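Local atomic coordinates of superoxide dismutase [Mn], mitochondrial (Saccharomyces cerevisiae S288C, PDB entry 4F6E), a protein that catalyses the dismutation of superoxide radicals to hydrogen peroxide and dioxygen in mitochondria, using one manganese ion per subunit. Residues A[78-83]-A[154-159]; A[131-136]-A[168-173]. The protein carries 2 engineered substitutions. All blocks are in the same frame, centred on the assembly; numbering follows the deposited sequence.

Contact 1: residues A[78-83]-A[154-159]; sequences FTNHCL and QDTVTG. With MN (manganese (II) ion), chain E.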
loop_
_atom_site.group_PDB
_atom_site.type_symbol
_atom_site.label_atom_id
_atom_site.label_comp_id
_atom_site.label_asym_id
_atom_site.label_seq_id
_atom_site.Cartn_x
_atom_site.Cartn_y
_atom_site.Cartn_z
ATOM N N PHE A 78 -16.246 9.570 6.204
ATOM C CA PHE A 78 -17.219 10.082 7.149
ATOM C C PHE A 78 -16.523 10.606 8.404
ATOM O O PHE A 78 -16.792 11.728 8.849
ATOM C CB PHE A 78 -18.236 9.002 7.528
ATOM C CG PHE A 78 -19.119 9.388 8.677
ATOM C CD1 PHE A 78 -20.109 10.338 8.510
ATOM C CD2 PHE A 78 -18.945 8.815 9.928
ATOM C CE1 PHE A 78 -20.921 10.708 9.575
ATOM C CE2 PHE A 78 -19.755 9.171 10.989
ATOM C CZ PHE A 78 -20.742 10.120 10.813
ATOM N N THR A 79 -15.630 9.797 8.966
ATOM C CA THR A 79 -15.003 10.121 10.246
ATOM C C THR A 79 -14.079 11.331 10.117
ATOM O O THR A 79 -14.127 12.246 10.946
ATOM C CB THR A 79 -14.197 8.916 10.768
ATOM O OG1 THR A 79 -15.089 7.812 10.980
ATOM C CG2 THR A 79 -13.504 9.251 12.089
ATOM N N ASN A 80 -13.249 11.327 9.079
ATOM C CA ASN A 80 -12.245 12.382 8.926
ATOM C C ASN A 80 -12.882 13.741 8.728
ATOM O O ASN A 80 -12.403 14.737 9.273
ATOM C CB ASN A 80 -11.299 12.103 7.748
ATOM C CG ASN A 80 -10.278 11.012 8.043
ATOM O OD1 ASN A 80 -9.919 10.745 9.194
ATOM N ND2 ASN A 80 -9.791 10.376 6.976
ATOM N N HIS A 81 -13.964 13.795 7.952
ATOM C CA HIS A 81 -14.647 15.074 7.749
ATOM C C HIS A 81 -15.366 15.544 8.992
ATOM O O HIS A 81 -15.405 16.744 9.263
ATOM C CB HIS A 81 -15.560 15.057 6.520
ATOM C CG HIS A 81 -14.799 15.002 5.241
ATOM N ND1 HIS A 81 -14.331 13.820 4.707
ATOM C CD2 HIS A 81 -14.346 15.991 4.439
ATOM C CE1 HIS A 81 -13.661 14.081 3.600
ATOM N NE2 HIS A 81 -13.656 15.390 3.417
ATOM N N CYS A 82 -15.904 14.616 9.782
ATOM C CA CYS A 82 -16.502 15.030 11.055
ATOM C C CYS A 82 -15.454 15.684 11.945
ATOM O O CYS A 82 -15.710 16.733 12.546
ATOM C CB CYS A 82 -17.135 13.853 11.793
ATOM S SG CYS A 82 -18.720 13.329 11.096
ATOM N N LEU A 83 -14.269 15.087 12.014
ATOM C CA LEU A 83 -13.185 15.659 12.821
ATOM C C LEU A 83 -12.803 17.043 12.299
ATOM O O LEU A 83 -12.600 17.975 13.082
ATOM C CB LEU A 83 -11.952 14.748 12.813
ATOM C CG LEU A 83 -12.130 13.394 13.515
ATOM C CD1 LEU A 83 -10.989 12.447 13.213
ATOM C CD2 LEU A 83 -12.252 13.591 15.022
ATOM N N GLN A 154 -8.667 8.119 2.377
ATOM C CA GLN A 154 -9.459 8.323 3.586
ATOM C C GLN A 154 -9.022 7.412 4.728
ATOM O O GLN A 154 -9.799 7.131 5.647
ATOM C CB GLN A 154 -10.972 8.218 3.317
ATOM C CG GLN A 154 -11.520 9.290 2.373
ATOM C CD GLN A 154 -11.321 10.715 2.882
ATOM O OE1 GLN A 154 -10.998 10.945 4.054
ATOM N NE2 GLN A 154 -11.524 11.684 1.993
ATOM N N ASP A 155 -7.763 6.983 4.703
ATOM C CA ASP A 155 -7.219 6.301 5.871
ATOM C C ASP A 155 -7.253 7.277 7.042
ATOM O O ASP A 155 -7.192 8.494 6.857
ATOM C CB ASP A 155 -5.800 5.808 5.615
ATOM C CG ASP A 155 -5.739 4.721 4.545
ATOM O OD1 ASP A 155 -6.799 4.180 4.161
ATOM O OD2 ASP A 155 -4.622 4.405 4.094
ATOM N N THR A 156 -7.372 6.754 8.253
ATOM C CA THR A 156 -7.461 7.643 9.407
ATOM C C THR A 156 -6.585 7.118 10.527
ATOM O O THR A 156 -5.962 6.063 10.390
ATOM C CB THR A 156 -8.925 7.841 9.875
ATOM O OG1 THR A 156 -9.001 8.957 10.782
ATOM C CG2 THR A 156 -9.442 6.597 10.564
ATOM N N VAL A 157 -6.509 7.871 11.620
ATOM C CA VAL A 157 -5.743 7.416 12.775
ATOM C C VAL A 157 -6.650 6.671 13.746
ATOM O O VAL A 157 -7.679 7.185 14.170
ATOM C CB VAL A 157 -5.009 8.575 13.466
ATOM C CG1 VAL A 157 -3.845 9.034 12.598
ATOM C CG2 VAL A 157 -5.957 9.743 13.716
ATOM N N THR A 158 -6.271 5.437 14.063
ATOM C CA THR A 158 -7.111 4.588 14.903
ATOM C C THR A 158 -6.332 4.067 16.101
ATOM O O THR A 158 -5.134 4.324 16.252
ATOM C CB THR A 158 -7.669 3.385 14.110
ATOM O OG1 THR A 158 -6.583 2.558 13.670
ATOM C CG2 THR A 158 -8.469 3.854 12.898
ATOM N N GLY A 159 -7.026 3.326 16.956
ATOM C CA GLY A 159 -6.388 2.751 18.123
ATOM C C GLY A 159 -5.829 3.822 19.039
ATOM O O GLY A 159 -6.527 4.766 19.380
HETATM MN MN MN E . -12.286 16.399 2.000
HETATM O O HOH W 1 -10.854 14.506 1.923
#

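Contact 2: residues A[131-136]-A[168-173]; sequences SGWAFI and DAWEHA. With MN (manganese (II) ion), chain E.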
loop_
_atom_site.group_PDB
_atom_site.type_symbol
_atom_site.label_atom_id
_atom_site.label_comp_id
_atom_site.label_asym_id
_atom_site.label_seq_id
_atom_site.Cartn_x
_atom_site.Cartn_y
_atom_site.Cartn_z
ATOM N N SER A 131 -3.793 12.136 -2.598
ATOM C CA SER A 131 -4.827 12.637 -1.689
ATOM C C SER A 131 -4.528 12.121 -0.297
ATOM O O SER A 131 -4.050 11.010 -0.153
ATOM C CB SER A 131 -6.197 12.085 -2.078
ATOM O OG SER A 131 -6.577 12.449 -3.400
ATOM N N GLY A 132 -4.824 12.918 0.730
ATOM C CA GLY A 132 -4.681 12.434 2.091
ATOM C C GLY A 132 -4.877 13.527 3.119
ATOM O O GLY A 132 -5.505 14.558 2.826
ATOM N N TRP A 133 -4.319 13.297 4.310
ATOM C CA TRP A 133 -4.559 14.106 5.503
ATOM C C TRP A 133 -3.279 14.210 6.291
ATOM O O TRP A 133 -2.409 13.345 6.196
ATOM C CB TRP A 133 -5.574 13.395 6.432
ATOM C CG TRP A 133 -6.958 13.329 5.864
ATOM C CD1 TRP A 133 -7.415 12.457 4.909
ATOM C CD2 TRP A 133 -8.051 14.214 6.155
ATOM N NE1 TRP A 133 -8.725 12.738 4.608
ATOM C CE2 TRP A 133 -9.144 13.803 5.362
ATOM C CE3 TRP A 133 -8.225 15.282 7.044
ATOM C CZ2 TRP A 133 -10.390 14.442 5.409
ATOM C CZ3 TRP A 133 -9.464 15.920 7.086
ATOM C CH2 TRP A 133 -10.528 15.495 6.278
ATOM N N ALA A 134 -3.167 15.255 7.098
ATOM C CA ALA A 134 -2.217 15.216 8.210
ATOM C C ALA A 134 -2.994 15.326 9.502
ATOM O O ALA A 134 -4.013 16.022 9.559
ATOM C CB ALA A 134 -1.198 16.339 8.111
ATOM N N PHE A 135 -2.512 14.646 10.538
ATOM C CA PHE A 135 -3.149 14.710 11.845
ATOM C C PHE A 135 -2.101 15.063 12.886
ATOM O O PHE A 135 -1.043 14.418 12.950
ATOM C CB PHE A 135 -3.764 13.353 12.235
ATOM C CG PHE A 135 -4.883 12.889 11.338
ATOM C CD1 PHE A 135 -6.208 13.168 11.644
ATOM C CD2 PHE A 135 -4.605 12.129 10.208
ATOM C CE1 PHE A 135 -7.242 12.717 10.813
ATOM C CE2 PHE A 135 -5.626 11.661 9.381
ATOM C CZ PHE A 135 -6.945 11.958 9.685
ATOM N N ILE A 136 -2.383 16.070 13.716
ATOM C CA ILE A 136 -1.647 16.219 14.971
ATOM C C ILE A 136 -2.338 15.243 15.934
ATOM O O ILE A 136 -3.561 15.294 16.079
ATOM C CB ILE A 136 -1.712 17.660 15.511
ATOM C CG1 ILE A 136 -1.170 18.641 14.460
ATOM C CG2 ILE A 136 -0.959 17.792 16.865
ATOM C CD1 ILE A 136 -1.288 20.108 14.867
ATOM N N ASP A 168 -7.281 18.462 6.015
ATOM C CA ASP A 168 -7.569 17.798 4.747
ATOM C C ASP A 168 -6.628 18.302 3.654
ATOM O O ASP A 168 -6.556 19.504 3.407
ATOM C CB ASP A 168 -9.023 18.107 4.381
ATOM C CG ASP A 168 -9.562 17.246 3.271
ATOM O OD1 ASP A 168 -8.849 16.387 2.707
ATOM O OD2 ASP A 168 -10.743 17.472 2.962
ATOM N N ALA A 169 -5.904 17.385 3.009
ATOM C CA ALA A 169 -5.006 17.737 1.899
ATOM C C ALA A 169 -5.508 17.247 0.542
ATOM O O ALA A 169 -4.778 17.337 -0.446
ATOM C CB ALA A 169 -3.578 17.203 2.163
ATOM N N TRP A 170 -6.734 16.726 0.477
ATOM C CA TRP A 170 -7.311 16.412 -0.837
ATOM C C TRP A 170 -7.457 17.696 -1.630
ATOM O O TRP A 170 -7.726 18.759 -1.068
ATOM C CB TRP A 170 -8.691 15.775 -0.700
ATOM C CG TRP A 170 -8.704 14.325 -0.331
ATOM C CD1 TRP A 170 -8.141 13.749 0.778
ATOM C CD2 TRP A 170 -9.353 13.272 -1.049
ATOM N NE1 TRP A 170 -8.397 12.390 0.780
ATOM C CE2 TRP A 170 -9.141 12.078 -0.328
ATOM C CE3 TRP A 170 -10.081 13.222 -2.238
ATOM C CZ2 TRP A 170 -9.635 10.843 -0.758
ATOM C CZ3 TRP A 170 -10.565 12.000 -2.664
ATOM C CH2 TRP A 170 -10.348 10.830 -1.924
ATOM N N GLU A 171 -7.285 17.598 -2.946
ATOM C CA GLU A 171 -7.356 18.778 -3.782
ATOM C C GLU A 171 -8.722 19.474 -3.702
ATOM O O GLU A 171 -8.786 20.704 -3.789
ATOM C CB GLU A 171 -6.963 18.422 -5.226
ATOM C CG GLU A 171 -5.465 18.112 -5.354
ATOM C CD GLU A 171 -5.014 17.747 -6.768
ATOM O OE1 GLU A 171 -5.711 16.953 -7.439
ATOM O OE2 GLU A 171 -3.922 18.217 -7.175
ATOM N N HIS A 172 -9.799 18.718 -3.486
ATOM C CA HIS A 172 -11.121 19.356 -3.364
ATOM C C HIS A 172 -11.222 20.262 -2.139
ATOM O O HIS A 172 -12.153 21.046 -2.042
ATOM C CB HIS A 172 -12.278 18.348 -3.365
ATOM C CG HIS A 172 -12.307 17.437 -2.177
ATOM N ND1 HIS A 172 -12.236 16.067 -2.300
ATOM C CD2 HIS A 172 -12.454 17.691 -0.856
ATOM C CE1 HIS A 172 -12.311 15.513 -1.103
ATOM N NE2 HIS A 172 -12.437 16.479 -0.209
ATOM N N ALA A 173 -10.278 20.141 -1.206
ATOM C CA ALA A 173 -10.318 20.991 -0.017
ATOM C C ALA A 173 -9.864 22.423 -0.293
ATOM O O ALA A 173 -10.102 23.307 0.529
ATOM C CB ALA A 173 -9.493 20.366 1.139
HETATM MN MN MN E . -12.286 16.399 2.000
HETATM O O HOH W 2 -7.345 14.998 -4.043
HETATM O O HOH W 1 -10.854 14.506 1.923
#

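Contact 1: residues A[78-83]-A[154-159]
Asn80 and Gln154 both hold CG anti to their own carbonyl carbon, beside the backbone N (chi1 -75° and -64°), and Gln154 bends again at chi2. These torsions bring two amides together between helix 74-86 and the loop after strand 148-152. The two side chains run antiparallel past one another, with the amides turned against each other. Asn80 ND2 gives one N-H to Gln154 OE1 at 3.2 Å, almost straight at 172° and in the plane of both amides. Its other N-H goes to the backbone oxygen of Asp155, which it meets from above the carbonyl plane. On the other branch, Thr156 OG1 donates to Asn80 OD1 at 2.6 Å, within the carbonyl plane. Three bonds fix the rotation of the Asn80 amide and settle which end is oxygen. Gln154 OE1 also accepts from the indole of Trp133, so two donors grip it.

The Gln154 NE2 end lies at the edge of the His81 ring, 3.6 Å from CE1. The same NE2 donates to the metal-bound water at 2.9 Å. His81 NE2 binds manganese at 2.2 Å, and its ND1 is bonded to the Gly77 carbonyl. His26, Asp168 and His172 complete the protein ligands. From the second subunit, Arg62 bonds to the carbonyls of Val157 and Gly159.

Gln154 is thus a second-shell residue that reaches the metal through its water. With its oxygen held by Asn80 and Trp133, its NH2 is turned to the water, and this would probably influence the ionisation of that solvent ligand.

Contact 2: residues A[131-136]-A[168-173]
Trp133 and Asp168 form an antiparallel non-hydrogen-bonded pair with CA atoms 4.8 Å apart, and next to it Ala169 N donates to Gly132 O at 2.9 Å. The side chains of this pair lie on the same face of the sheet. The Trp133 indole spreads over Asp168. Asp168 CB sits 3.7 Å from the centroid of the six-membered ring, as a CH-pi contact. The carboxylate is stacked on the indole, with planes 4° apart. Asp168 CG is anti to the backbone N (chi1 -167°), which carries OD2 to the manganese at 2.1 Å. Asp168 OD1 accepts from the metal-bound water and from Trp170 N, the latter closing an Asx turn. An alanine in place of Trp133 would probably leave the Asp168 carboxylate without its flat cover and Gln154 OE1 without its indole donor.

Ser131 CB lies over the Trp170 face, 3.4 Å from the centroid of the five-membered ring. The opposite face has the metal-bound water over its rim. Ser131 OG meets Ser131 of the third subunit. Glu171 bonds to His172 of the third subunit, and His172 to Glu171 of that subunit. His172 NE2 is bound to manganese at 2.2 Å. The Asp-x-x-x-His spacing of Asp168 and His172, at the end of a sheet strand, is the C-terminal half of the iron/manganese superoxide dismutase metal site.

Overall arrangement
Both contacts are buried and meet at one manganese ion. Contact 1 joins the alpha-hairpin domain to the C-terminal domain, whereas contact 2 lies within the C-terminal domain, at the sheet edge. Their segments alternate along the chain. Contact 1 is polar, an amide network joining loop 154-159 to helix 74-86. Contact 2 relies more on indole faces and a backbone bond. They touch where Asn80 CB packs on Trp133 CZ2 at 3.4 Å and where Gln154 NE2 packs on Trp170. The metal-bound water is shared, held by Gln154 and by Asp168. Each contact also reaches a different neighbouring subunit, contact 1 the second and contact 2 the third.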